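Local coordinates for peridinin-chlorophyll A protein (Amphidinium carterae, PDB 2C9E), which probably serves as a water-soluble light-harvesting antenna for blue-green light, holding peridinin and chlorophyll a inside a mainly helical shell, at residues S71-S76 / L83-E88; D223-V228 / T288-N293; A299-N304 / Q308-Y313. All coordinates share one frame; numbering follows the deposited sequence.

Contact 1. Residues S71-S76 / L83-E88; sequences SKALDS and LMASKE. With MG (magnesium ion), chain L; PID (peridinin), chain F.
A peridinin pocket is closed here by the end of helix 60-77 and the loop that leads into helix 87-102, where Ser76 and Ala73 meet Ala85 and Ser86. The link across is polar: the backbone N of Ser86 donates to OG of Ser76 at 3.3 Å, with a bent N-H...O angle of 146°. With chi1 at 62°, OG of Ser76 stands between its own backbone N and carbonyl carbon, close to the start of helix 87-102, and it is also hydrogen-bonded to OD2 of Asp89. Ser86 is the N-cap of that helix, its OG bonded to the backbone N of Asp89. Next to this bond, CB of Ala73 packs against CB of Ala85 at 4.0 Å, and the same Ala73 methyl lies 3.9 Å from CM7 of the peridinin. The loop backbone grips the carotenoid hydroxyl twice: O5 of the peridinin donates to O of Leu83 at 2.9 Å and accepts from N of Ala85 at 2.9 Å. On another side of the helix, Ser71 binds the magnesium ion through its carbonyl O at 2.5 Å and its OG at 2.4 Å, Asp75 adds OD1 at 2.5 Å, and Asp223 completes the protein part of the site. Hydrogen bonding to hydroxyl O5 thus comes from the main chain, while Ala73 and Leu74 pack their side chains against this end ring.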
loop_
_atom_site.group_PDB
_atom_site.type_symbol
_atom_site.label_atom_id
_atom_site.label_comp_id
_atom_site.label_asym_id
_atom_site.label_seq_id
_atom_site.Cartn_x
_atom_site.Cartn_y
_atom_site.Cartn_z
ATOM N N SER A 71 9.790 8.814 -1.129
ATOM C CA SER A 71 11.016 8.198 -1.606
ATOM C C SER A 71 12.211 9.089 -1.260
ATOM O O SER A 71 13.283 8.614 -0.862
ATOM C CB SER A 71 10.991 7.995 -3.106
ATOM O OG SER A 71 12.299 7.580 -3.503
ATOM N N LYS A 72 12.038 10.387 -1.400
ATOM C CA LYS A 72 13.147 11.232 -1.068
ATOM C C LYS A 72 13.414 11.187 0.432
ATOM O O LYS A 72 14.574 11.253 0.872
ATOM C CB LYS A 72 12.895 12.668 -1.511
ATOM C CG LYS A 72 14.030 13.621 -1.135
ATOM C CD LYS A 72 13.695 15.042 -1.583
ATOM C CE LYS A 72 14.868 16.009 -1.328
ATOM N NZ LYS A 72 16.121 15.361 -1.818
ATOM N N ALA A 73 12.362 11.046 1.233
ATOM C CA ALA A 73 12.602 11.053 2.661
ATOM C C ALA A 73 13.272 9.765 3.088
ATOM O O ALA A 73 14.081 9.763 4.032
ATOM C CB ALA A 73 11.304 11.288 3.421
ATOM N N LEU A 74 12.972 8.677 2.392
ATOM C CA LEU A 74 13.583 7.383 2.735
ATOM C C LEU A 74 15.112 7.464 2.500
ATOM O O LEU A 74 15.909 6.925 3.277
ATOM C CB LEU A 74 12.952 6.250 1.904
ATOM C CG LEU A 74 11.537 5.852 2.373
ATOM C CD1 LEU A 74 10.897 4.927 1.352
ATOM C CD2 LEU A 74 11.658 5.124 3.763
ATOM N N ASP A 75 15.513 8.157 1.440
ATOM C CA ASP A 75 16.941 8.351 1.163
ATOM C C ASP A 75 17.703 8.807 2.432
ATOM O O ASP A 75 18.821 8.368 2.663
ATOM C CB ASP A 75 17.134 9.382 0.043
ATOM C CG ASP A 75 16.729 8.846 -1.345
ATOM O OD1 ASP A 75 16.658 7.605 -1.563
ATOM O OD2 ASP A 75 16.498 9.676 -2.252
ATOM N N SER A 76 17.106 9.673 3.254
ATOM C CA SER A 76 17.789 10.118 4.480
ATOM C C SER A 76 17.504 9.215 5.690
ATOM O O SER A 76 18.356 9.034 6.581
ATOM C CB SER A 76 17.424 11.590 4.833
ATOM O OG SER A 76 16.030 11.805 5.096
ATOM N N LEU A 83 15.660 4.909 11.306
ATOM C CA LEU A 83 14.884 5.160 10.070
ATOM C C LEU A 83 14.187 6.518 10.156
ATOM O O LEU A 83 13.070 6.693 9.693
ATOM C CB LEU A 83 13.831 4.064 9.863
ATOM C CG LEU A 83 14.441 2.666 9.675
ATOM C CD1 LEU A 83 13.337 1.649 9.551
ATOM C CD2 LEU A 83 15.334 2.638 8.431
ATOM N N MET A 84 14.879 7.494 10.720
ATOM C CA MET A 84 14.300 8.802 10.930
ATOM C C MET A 84 14.697 9.801 9.842
ATOM O O MET A 84 15.884 10.115 9.657
ATOM C CB MET A 84 14.728 9.267 12.335
ATOM C CG MET A 84 13.982 10.446 12.929
ATOM S SD MET A 84 12.206 10.182 12.987
ATOM C CE MET A 84 11.678 11.733 12.231
ATOM N N ALA A 85 13.704 10.299 9.108
ATOM C CA ALA A 85 13.992 11.264 8.032
ATOM C C ALA A 85 14.484 12.573 8.596
ATOM O O ALA A 85 14.367 12.811 9.793
ATOM C CB ALA A 85 12.727 11.534 7.182
ATOM N N SER A 86 14.956 13.442 7.704
ATOM C CA SER A 86 15.450 14.780 8.068
ATOM C C SER A 86 14.235 15.685 8.357
ATOM O O SER A 86 13.129 15.392 7.895
ATOM C CB SER A 86 16.357 15.321 6.908
ATOM O OG SER A 86 15.694 15.808 5.745
ATOM N N LYS A 87 14.410 16.753 9.142
ATOM C CA LYS A 87 13.275 17.636 9.426
ATOM C C LYS A 87 12.779 18.201 8.079
ATOM O O LYS A 87 11.587 18.458 7.859
ATOM C CB LYS A 87 13.693 18.814 10.332
ATOM C CG LYS A 87 13.985 18.490 11.804
ATOM C CD LYS A 87 14.289 19.750 12.664
ATOM C CE LYS A 87 14.458 19.398 14.153
ATOM N NZ LYS A 87 14.685 20.611 15.006
ATOM N N GLU A 88 13.731 18.415 7.180
ATOM C CA GLU A 88 13.443 18.926 5.860
ATOM C C GLU A 88 12.606 17.933 5.060
ATOM O O GLU A 88 11.550 18.292 4.569
ATOM C CB GLU A 88 14.759 19.215 5.134
ATOM C CG GLU A 88 14.569 19.653 3.713
ATOM C CD GLU A 88 15.881 19.913 2.993
ATOM O OE1 GLU A 88 16.628 20.860 3.382
ATOM O OE2 GLU A 88 16.155 19.161 2.030
HETATM MG MG MG L . 14.411 7.097 -2.554
HETATM C C1 PID F . -11.087 15.830 7.074
HETATM C C2 PID F . -12.499 16.408 6.917
HETATM C C3 PID F . -12.967 16.260 5.466
HETATM C C4 PID F . -12.007 17.052 4.575
HETATM C C5 PID F . -10.591 16.464 4.542
HETATM C C6 PID F . -10.106 15.920 5.901
HETATM C C7 PID F . -8.717 15.910 6.070
HETATM C C8 PID F . -7.937 14.821 6.467
HETATM C C9 PID F . -6.544 14.834 6.596
HETATM C C10 PID F . -5.675 15.893 6.360
HETATM C C11 PID F . -5.771 13.786 6.888
HETATM C C12 PID F . -4.483 14.141 6.834
HETATM C C13 PID F . -3.402 13.289 7.069
HETATM C C14 PID F . -2.043 13.613 7.015
HETATM C C15 PID F . -1.095 12.620 7.276
HETATM C C16 PID F . 0.290 12.779 7.240
HETATM C C17 PID F . 1.159 11.718 7.500
HETATM C C18 PID F . 2.545 11.863 7.429
HETATM C C19 PID F . 3.452 10.830 7.656
HETATM C C20 PID F . 4.820 11.074 7.512
HETATM C C21 PID F . 5.839 10.132 7.663
HETATM C C22 PID F . 7.165 10.513 7.453
HETATM C C23 PID F . 8.155 9.666 7.550
HETATM C C24 PID F . 9.119 8.782 7.579
HETATM C C25 PID F . 9.523 7.963 6.342
HETATM C C26 PID F . 9.390 6.476 6.689
HETATM C C27 PID F . 10.124 6.095 7.981
HETATM C C28 PID F . 9.711 6.974 9.169
HETATM C C29 PID F . 9.879 8.469 8.870
HETATM C C30 PID F . 10.400 3.749 7.697
HETATM C C31 PID F . 10.104 2.302 8.096
HETATM C CM1 PID F . -10.568 15.852 8.513
HETATM C CM2 PID F . -9.674 17.580 4.030
HETATM C CM3 PID F . -10.603 15.346 3.498
HETATM C CM4 PID F . -1.589 15.032 6.658
HETATM C CM5 PID F . 5.524 8.674 8.019
HETATM C CM6 PID F . 8.585 8.237 5.163
HETATM C CM7 PID F . 10.950 8.308 5.911
HETATM C CM8 PID F . 9.333 9.299 10.035
HETATM O O1 PID F . -10.747 14.688 6.281
HETATM O O2 PID F . -14.286 16.793 5.307
HETATM O O3 PID F . -5.997 17.034 6.036
HETATM O O4 PID F . -4.385 15.464 6.508
HETATM O O5 PID F . 11.263 8.763 8.631
HETATM O O6 PID F . 9.727 4.756 8.317
HETATM O O7 PID F . 11.284 3.990 6.878
#

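Contact 2. Residues D223-V228 / T288-N293; sequences DKTLEV and TAFPGN. With MG (magnesium ion), chain L; CLA (chlorophyll a), chain C.
The ring of Phe290 has the phytyl tail of chlorophyll a over one face and Thr225 at its edge. C5 of the tail sits 3.5 Å above the ring plane, over its centre, while the methyl C4 lies 3.5 Å from CB of Phe290. In the ring plane, OG1 of Thr225 approaches the rim, 3.2 Å from CZ and 3.3 Å from CE1 of Phe290, and the two side chains cross at about a right angle. That hydroxyl is not left to the ring alone, for it is hydrogen-bonded to O of Gly221 one turn earlier in helix 215-231. Since chi1 of Phe290 is -70°, its CG is anti to the carbonyl carbon and the ring reaches from the loop to the helix. An alanine here would lose the whole ring, and would probably leave C5 of the tail without its flat support and open a gap beside OG1 of Thr225. The contact joins helix 215-231 to the connection between helices 280-285 and 293-302, where a type II turn runs from Phe290 to Asn293 and Gly292 takes the N-cap position. Farther out, CD of Lys224 touches CB of Ala289 at 4.1 Å, while NZ of Lys224 is salt-bridged to Asp220. Elsewhere on the helix, Asp223 chelates the magnesium ion with OD1 at 2.5 Å and OD2 at 2.6 Å, the ion that Ser71 and Asp75 also bind.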
loop_
_atom_site.group_PDB
_atom_site.type_symbol
_atom_site.label_atom_id
_atom_site.label_comp_id
_atom_site.label_asym_id
_atom_site.label_seq_id
_atom_site.Cartn_x
_atom_site.Cartn_y
_atom_site.Cartn_z
ATOM N N ASP A 223 11.604 1.726 -0.318
ATOM C CA ASP A 223 12.092 2.793 -1.157
ATOM C C ASP A 223 12.222 2.332 -2.601
ATOM O O ASP A 223 11.779 3.034 -3.509
ATOM C CB ASP A 223 13.443 3.285 -0.646
ATOM C CG ASP A 223 13.830 4.585 -1.270
ATOM O OD1 ASP A 223 12.897 5.239 -1.781
ATOM O OD2 ASP A 223 15.024 4.963 -1.253
ATOM N N LYS A 224 12.823 1.157 -2.818
ATOM C CA LYS A 224 12.975 0.648 -4.180
ATOM C C LYS A 224 11.631 0.414 -4.815
ATOM O O LYS A 224 11.475 0.571 -6.037
ATOM C CB LYS A 224 13.789 -0.659 -4.184
ATOM C CG LYS A 224 15.347 -0.456 -4.256
ATOM C CD LYS A 224 16.055 -1.779 -4.161
ATOM C CE LYS A 224 17.568 -1.620 -4.313
ATOM N NZ LYS A 224 18.129 -0.596 -3.343
ATOM N N THR A 225 10.655 0.006 -3.992
ATOM C CA THR A 225 9.310 -0.266 -4.504
ATOM C C THR A 225 8.644 1.037 -4.957
ATOM O O THR A 225 7.971 1.098 -5.994
ATOM C CB THR A 225 8.473 -0.972 -3.393
ATOM O OG1 THR A 225 9.093 -2.218 -3.073
ATOM C CG2 THR A 225 7.072 -1.275 -3.841
ATOM N N LEU A 226 8.792 2.089 -4.161
ATOM C CA LEU A 226 8.217 3.355 -4.542
ATOM C C LEU A 226 8.909 3.835 -5.836
ATOM O O LEU A 226 8.268 4.283 -6.749
ATOM C CB LEU A 226 8.418 4.376 -3.415
ATOM C CG LEU A 226 7.648 4.088 -2.136
ATOM C CD1 LEU A 226 7.621 5.402 -1.321
ATOM C CD2 LEU A 226 6.202 3.578 -2.462
ATOM N N GLU A 227 10.230 3.704 -5.868
ATOM C CA GLU A 227 11.093 4.086 -6.990
ATOM C C GLU A 227 10.550 3.370 -8.216
ATOM O O GLU A 227 10.290 4.016 -9.227
ATOM C CB GLU A 227 12.548 3.678 -6.636
ATOM C CG GLU A 227 13.676 3.948 -7.656
ATOM C CD GLU A 227 15.022 3.200 -7.307
ATOM O OE1 GLU A 227 15.437 3.154 -6.112
ATOM O OE2 GLU A 227 15.678 2.670 -8.231
ATOM N N VAL A 228 10.355 2.049 -8.150
ATOM C CA VAL A 228 9.776 1.304 -9.293
ATOM C C VAL A 228 8.387 1.839 -9.665
ATOM O O VAL A 228 8.045 1.959 -10.857
ATOM C CB VAL A 228 9.649 -0.203 -8.989
ATOM C CG1 VAL A 228 8.660 -0.847 -9.889
ATOM C CG2 VAL A 228 10.980 -0.864 -9.170
ATOM N N THR A 288 14.612 -9.427 -4.708
ATOM C CA THR A 288 15.569 -9.631 -3.618
ATOM C C THR A 288 15.767 -8.400 -2.751
ATOM O O THR A 288 16.753 -8.319 -2.046
ATOM C CB THR A 288 16.953 -10.055 -4.131
ATOM O OG1 THR A 288 17.453 -9.016 -4.955
ATOM C CG2 THR A 288 16.879 -11.344 -4.951
ATOM N N ALA A 289 14.792 -7.489 -2.762
ATOM C CA ALA A 289 14.899 -6.250 -2.012
ATOM C C ALA A 289 14.446 -6.280 -0.582
ATOM O O ALA A 289 14.955 -5.525 0.214
ATOM C CB ALA A 289 14.164 -5.113 -2.762
ATOM N N PHE A 290 13.485 -7.128 -0.241
ATOM C CA PHE A 290 12.979 -7.180 1.132
ATOM C C PHE A 290 13.645 -8.238 2.016
ATOM O O PHE A 290 14.062 -9.284 1.552
ATOM C CB PHE A 290 11.454 -7.404 1.111
ATOM C CG PHE A 290 10.705 -6.229 0.613
ATOM C CD1 PHE A 290 10.597 -5.980 -0.762
ATOM C CD2 PHE A 290 10.226 -5.297 1.499
ATOM C CE1 PHE A 290 10.020 -4.797 -1.226
ATOM C CE2 PHE A 290 9.647 -4.115 1.052
ATOM C CZ PHE A 290 9.545 -3.860 -0.324
ATOM N N PRO A 291 13.753 -7.965 3.316
ATOM C CA PRO A 291 14.388 -8.994 4.159
ATOM C C PRO A 291 13.463 -10.209 4.335
ATOM O O PRO A 291 12.255 -10.058 4.355
ATOM C CB PRO A 291 14.671 -8.253 5.456
ATOM C CG PRO A 291 13.540 -7.260 5.515
ATOM C CD PRO A 291 13.393 -6.762 4.090
ATOM N N GLY A 292 14.057 -11.398 4.402
ATOM C CA GLY A 292 13.308 -12.637 4.557
ATOM C C GLY A 292 12.308 -13.029 3.464
ATOM O O GLY A 292 11.439 -13.821 3.709
ATOM N N ASN A 293 12.412 -12.508 2.252
ATOM C CA ASN A 293 11.435 -12.883 1.252
ATOM C C ASN A 293 11.532 -14.308 0.755
ATOM O O ASN A 293 10.516 -14.922 0.501
ATOM C CB ASN A 293 11.474 -11.932 0.056
ATOM C CG ASN A 293 10.347 -12.194 -0.920
ATOM O OD1 ASN A 293 9.173 -12.304 -0.517
ATOM N ND2 ASN A 293 10.688 -12.288 -2.226
HETATM MG MG MG L . 14.411 7.097 -2.554
HETATM MG MG CLA C . -1.254 -7.486 -5.116
HETATM C CHA CLA C . 1.790 -9.099 -5.812
HETATM C CHB CLA C . -1.901 -9.846 -2.669
HETATM C CHC CLA C . -3.728 -5.447 -3.774
HETATM C CHD CLA C . -0.047 -4.772 -6.958
HETATM N NA CLA C . -0.274 -9.326 -4.457
HETATM C C1A CLA C . 0.977 -9.792 -4.888
HETATM C C2A CLA C . 1.361 -11.032 -4.110
HETATM C C3A CLA C . 0.108 -11.368 -3.315
HETATM C C4A CLA C . -0.763 -10.118 -3.440
HETATM C CMA CLA C . -0.620 -12.551 -3.971
HETATM C CAA CLA C . 2.540 -10.756 -3.170
HETATM C CBA CLA C . 3.112 -12.027 -2.545
HETATM C CGA CLA C . 4.133 -11.736 -1.454
HETATM O O1A CLA C . 4.618 -12.685 -0.834
HETATM O O2A CLA C . 4.545 -10.365 -1.110
HETATM N NB CLA C . -2.651 -7.674 -3.588
HETATM C C1B CLA C . -2.754 -8.758 -2.741
HETATM C C2B CLA C . -3.964 -8.634 -1.975
HETATM C C3B CLA C . -4.517 -7.414 -2.269
HETATM C C4B CLA C . -3.630 -6.766 -3.255
HETATM C CMB CLA C . -4.584 -9.722 -1.022
HETATM C CAB CLA C . -5.763 -7.147 -1.553
HETATM C CBB CLA C . -6.431 -6.000 -1.752
HETATM N NC CLA C . -1.785 -5.460 -5.333
HETATM C C1C CLA C . -2.871 -4.843 -4.737
HETATM C C2C CLA C . -3.028 -3.516 -5.322
HETATM C C3C CLA C . -2.011 -3.335 -6.200
HETATM C C4C CLA C . -1.212 -4.553 -6.196
HETATM C CMC CLA C . -4.116 -2.482 -5.021
HETATM C CAC CLA C . -1.734 -2.115 -7.050
HETATM C CBC CLA C . -2.467 -2.203 -8.443
HETATM N ND CLA C . 0.445 -7.008 -6.131
HETATM C C1D CLA C . 0.729 -5.946 -6.945
HETATM C C2D CLA C . 1.807 -6.266 -7.842
HETATM C C3D CLA C . 2.254 -7.466 -7.443
HETATM C C4D CLA C . 1.418 -7.907 -6.382
HETATM C CMD CLA C . 2.364 -5.340 -8.983
HETATM C CAD CLA C . 3.290 -8.457 -7.593
HETATM O OBD CLA C . 4.095 -8.667 -8.519
HETATM C CBD CLA C . 3.180 -9.419 -6.427
HETATM C CGD CLA C . 3.218 -10.817 -7.005
HETATM O O1D CLA C . 2.167 -11.393 -7.281
HETATM O O2D CLA C . 4.417 -11.397 -7.261
HETATM C CED CLA C . 4.460 -12.544 -7.919
HETATM C C1 CLA C . 5.527 -10.224 -0.050
HETATM C C2 CLA C . 5.755 -8.860 0.106
HETATM C C3 CLA C . 6.929 -8.151 0.340
HETATM C C4 CLA C . 8.337 -8.840 0.510
HETATM C C5 CLA C . 6.952 -6.573 0.455
HETATM C C6 CLA C . 5.555 -5.880 0.385
HETATM C C7 CLA C . 5.658 -4.335 0.290
HETATM C C8 CLA C . 4.312 -3.576 0.144
HETATM C C9 CLA C . 4.566 -2.123 -0.319
HETATM C C10 CLA C . 3.600 -3.575 1.518
HETATM C C11 CLA C . 2.416 -2.587 1.666
HETATM C C12 CLA C . 1.617 -2.852 2.946
HETATM C C13 CLA C . 2.413 -2.876 4.260
HETATM C C14 CLA C . 1.720 -3.606 5.390
HETATM C C15 CLA C . 2.737 -1.436 4.678
HETATM C C16 CLA C . 1.569 -0.545 5.068
HETATM C C17 CLA C . 2.034 0.884 5.082
HETATM C C18 CLA C . 1.029 1.901 5.608
HETATM C C19 CLA C . 1.632 3.281 5.563
HETATM C C20 CLA C . 0.645 1.568 7.036
HETATM O O HOH W 1 -2.624 -8.204 -6.579
#

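Contact 3. Residues A299-N304 / Q308-Y313; sequences ALFAAN and QAKAAY. With PID (peridinin), chain H.
Asn304 and Ala309 bring the two backbones nearest, their CA atoms 6.6 Å apart, where the last turn of helix 293-302 gives way to a short turn and helix 306-324 sets off. No polar bond joins the segments, so the evidence for the contact is apolar: CE1 of Phe301 meets CB of Ala309 at 3.9 Å, the methyl lying at the ring edge and in its plane. CE of Lys310 comes obliquely to CZ of Phe301, also at 3.9 Å. With CG of Phe301 anti to the backbone N (chi1 172°), the ring extends along the carotenoid, one face to C6 of the peridinin and an edge to Ala309 of helix 306-324; CM1 of the pigment packs on CB of Phe301. Asn304 supplies the polar hold, ND2 donating to the peridinin lactone carbonyl O3 at 3.1 Å with an angle of 150°; the lactone ring oxygen O4 is 3.0 Å from ND2. From the second helix, CD1 of Tyr313 touches CM3 of the peridinin. Around this turn between two helices, helix 201-213 packs on Leu300 through Ile203, and helix 176-192 covers Asn304, Gln308 and Ala312 through Ile191.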
loop_
_atom_site.group_PDB
_atom_site.type_symbol
_atom_site.label_atom_id
_atom_site.label_comp_id
_atom_site.label_asym_id
_atom_site.label_seq_id
_atom_site.Cartn_x
_atom_site.Cartn_y
_atom_site.Cartn_z
ATOM N N ALA A 299 7.563 -20.756 2.661
ATOM C CA ALA A 299 6.406 -21.027 3.511
ATOM C C ALA A 299 5.047 -20.896 2.731
ATOM O O ALA A 299 4.138 -21.710 2.905
ATOM C CB ALA A 299 6.453 -20.090 4.711
ATOM N N LEU A 300 4.897 -19.883 1.869
ATOM C CA LEU A 300 3.669 -19.748 1.069
ATOM C C LEU A 300 3.545 -21.003 0.160
ATOM O O LEU A 300 2.468 -21.642 0.086
ATOM C CB LEU A 300 3.713 -18.439 0.226
ATOM C CG LEU A 300 3.524 -17.162 1.098
ATOM C CD1 LEU A 300 3.954 -15.940 0.330
ATOM C CD2 LEU A 300 2.034 -17.048 1.570
ATOM N N PHE A 301 4.652 -21.364 -0.507
ATOM C CA PHE A 301 4.722 -22.573 -1.362
ATOM C C PHE A 301 4.357 -23.851 -0.549
ATOM O O PHE A 301 3.657 -24.719 -1.049
ATOM C CB PHE A 301 6.144 -22.724 -1.911
ATOM C CG PHE A 301 6.392 -24.011 -2.630
ATOM C CD1 PHE A 301 5.505 -24.466 -3.629
ATOM C CD2 PHE A 301 7.542 -24.752 -2.376
ATOM C CE1 PHE A 301 5.764 -25.646 -4.381
ATOM C CE2 PHE A 301 7.818 -25.941 -3.133
ATOM C CZ PHE A 301 6.916 -26.377 -4.140
ATOM N N ALA A 302 4.837 -23.959 0.696
ATOM C CA ALA A 302 4.533 -25.121 1.511
ATOM C C ALA A 302 3.046 -25.246 1.827
ATOM O O ALA A 302 2.602 -26.308 2.205
ATOM C CB ALA A 302 5.345 -25.106 2.846
ATOM N N ALA A 303 2.274 -24.167 1.698
ATOM C CA ALA A 303 0.855 -24.263 1.979
ATOM C C ALA A 303 0.042 -24.641 0.736
ATOM O O ALA A 303 -1.174 -24.845 0.822
ATOM C CB ALA A 303 0.357 -22.935 2.544
ATOM N N ASN A 304 0.692 -24.715 -0.423
ATOM C CA ASN A 304 0.008 -25.042 -1.656
ATOM C C ASN A 304 0.259 -26.482 -2.141
ATOM O O ASN A 304 1.177 -27.139 -1.699
ATOM C CB ASN A 304 0.454 -24.080 -2.753
ATOM C CG ASN A 304 0.055 -22.641 -2.470
ATOM O OD1 ASN A 304 -0.961 -22.413 -1.829
ATOM N ND2 ASN A 304 0.844 -21.664 -2.958
ATOM N N GLN A 308 0.375 -28.377 -8.549
ATOM C CA GLN A 308 -0.294 -27.231 -9.113
ATOM C C GLN A 308 0.559 -25.980 -9.068
ATOM O O GLN A 308 0.534 -25.225 -10.013
ATOM C CB GLN A 308 -1.638 -27.013 -8.412
ATOM C CG GLN A 308 -2.567 -26.051 -9.134
ATOM C CD GLN A 308 -2.840 -26.453 -10.609
ATOM O OE1 GLN A 308 -2.674 -27.625 -10.976
ATOM N NE2 GLN A 308 -3.280 -25.482 -11.446
ATOM N N ALA A 309 1.346 -25.776 -8.009
ATOM C CA ALA A 309 2.171 -24.573 -7.925
ATOM C C ALA A 309 3.294 -24.583 -8.946
ATOM O O ALA A 309 3.597 -23.563 -9.546
ATOM C CB ALA A 309 2.734 -24.400 -6.551
ATOM N N LYS A 310 3.935 -25.739 -9.111
ATOM C CA LYS A 310 4.995 -25.892 -10.099
ATOM C C LYS A 310 4.410 -25.701 -11.478
ATOM O O LYS A 310 4.997 -25.044 -12.311
ATOM C CB LYS A 310 5.651 -27.266 -9.961
ATOM C CG LYS A 310 6.674 -27.271 -8.827
ATOM C CD LYS A 310 7.097 -28.668 -8.357
ATOM C CE LYS A 310 8.056 -28.536 -7.149
ATOM N NZ LYS A 310 7.950 -29.701 -6.191
ATOM N N ALA A 311 3.232 -26.261 -11.713
ATOM C CA ALA A 311 2.576 -26.108 -13.013
ATOM C C ALA A 311 2.236 -24.621 -13.284
ATOM O O ALA A 311 2.329 -24.139 -14.429
ATOM C CB ALA A 311 1.305 -26.932 -13.048
ATOM N N ALA A 312 1.854 -23.913 -12.222
ATOM C CA ALA A 312 1.502 -22.523 -12.321
ATOM C C ALA A 312 2.751 -21.690 -12.607
ATOM O O ALA A 312 2.707 -20.757 -13.417
ATOM C CB ALA A 312 0.818 -22.057 -11.017
ATOM N N TYR A 313 3.859 -22.027 -11.943
ATOM C CA TYR A 313 5.116 -21.319 -12.158
ATOM C C TYR A 313 5.462 -21.322 -13.651
ATOM O O TYR A 313 5.987 -20.321 -14.187
ATOM C CB TYR A 313 6.244 -21.990 -11.401
ATOM C CG TYR A 313 7.603 -21.340 -11.633
ATOM C CD1 TYR A 313 7.915 -20.095 -11.066
ATOM C CD2 TYR A 313 8.593 -21.973 -12.417
ATOM C CE1 TYR A 313 9.166 -19.518 -11.268
ATOM C CE2 TYR A 313 9.838 -21.384 -12.631
ATOM C CZ TYR A 313 10.122 -20.166 -12.053
ATOM O OH TYR A 313 11.373 -19.583 -12.214
HETATM C C1 PID H . 8.974 -21.480 -4.677
HETATM C C2 PID H . 10.136 -22.440 -4.942
HETATM C C3 PID H . 10.267 -22.751 -6.436
HETATM C C4 PID H . 8.944 -23.326 -6.944
HETATM C C5 PID H . 7.750 -22.368 -6.862
HETATM C C6 PID H . 7.752 -21.491 -5.599
HETATM C C7 PID H . 6.489 -21.123 -5.120
HETATM C C8 PID H . 6.075 -19.807 -4.918
HETATM C C9 PID H . 4.824 -19.401 -4.444
HETATM C C10 PID H . 3.736 -20.187 -4.080
HETATM C C11 PID H . 4.490 -18.141 -4.169
HETATM C C12 PID H . 3.270 -18.114 -3.629
HETATM C C13 PID H . 2.695 -16.972 -3.068
HETATM C C14 PID H . 1.448 -16.848 -2.453
HETATM C C15 PID H . 1.093 -15.609 -1.918
HETATM C C16 PID H . -0.077 -15.317 -1.217
HETATM C C17 PID H . -0.282 -14.030 -0.717
HETATM C C18 PID H . -1.389 -13.671 0.049
HETATM C C19 PID H . -1.559 -12.378 0.543
HETATM C C20 PID H . -2.633 -12.044 1.368
HETATM C C21 PID H . -2.857 -10.784 1.925
HETATM C C22 PID H . -3.933 -10.658 2.800
HETATM C C23 PID H . -4.298 -9.601 3.479
HETATM C C24 PID H . -4.626 -8.645 4.314
HETATM C C25 PID H . -5.637 -7.533 3.993
HETATM C C26 PID H . -5.281 -6.206 4.680
HETATM C C27 PID H . -4.914 -6.389 6.161
HETATM C C28 PID H . -3.670 -7.282 6.216
HETATM C C29 PID H . -4.024 -8.687 5.726
HETATM C C30 PID H . -5.574 -4.418 7.342
HETATM C C31 PID H . -5.228 -3.134 8.099
HETATM C CM1 PID H . 8.761 -21.180 -3.192
HETATM C CM2 PID H . 6.515 -23.272 -6.920
HETATM C CM3 PID H . 7.759 -21.464 -8.099
HETATM C CM4 PID H . 0.464 -18.021 -2.397
HETATM C CM5 PID H . -2.018 -9.561 1.530
HETATM C CM6 PID H . -5.710 -7.310 2.481
HETATM C CM7 PID H . -7.003 -7.994 4.514
HETATM C CM8 PID H . -2.773 -9.569 5.756
HETATM O O1 PID H . 8.734 -20.441 -5.631
HETATM O O2 PID H . 11.225 -23.802 -6.573
HETATM O O3 PID H . 3.644 -21.408 -4.186
HETATM O O4 PID H . 2.758 -19.381 -3.572
HETATM O O5 PID H . -5.003 -9.192 6.636
HETATM O O6 PID H . -4.562 -5.161 6.817
HETATM O O7 PID H . -6.745 -4.775 7.224
#

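Overall arrangement
From the N terminus, contact 1 comes first and closes the short loop between helices 60-77 and 87-102. Contact 2 spans far more chain, with 59 residues, mostly helical, between its segments, and brings helix 215-231 to the connection before helix 293-302. Contact 3 then closes the tight turn into helix 306-324. The three follow in series, with none enclosing or crossing another. Contacts 1 and 2 lie far apart in the sequence yet meet directly: one magnesium ion joins helices 60-77 and 215-231, and CD1 of Leu74 packs on CA of Asp223 at 3.5 Å. Contact 3 follows contact 2 closely along the chain but does not touch it, their nearest atoms being about 6 Å apart.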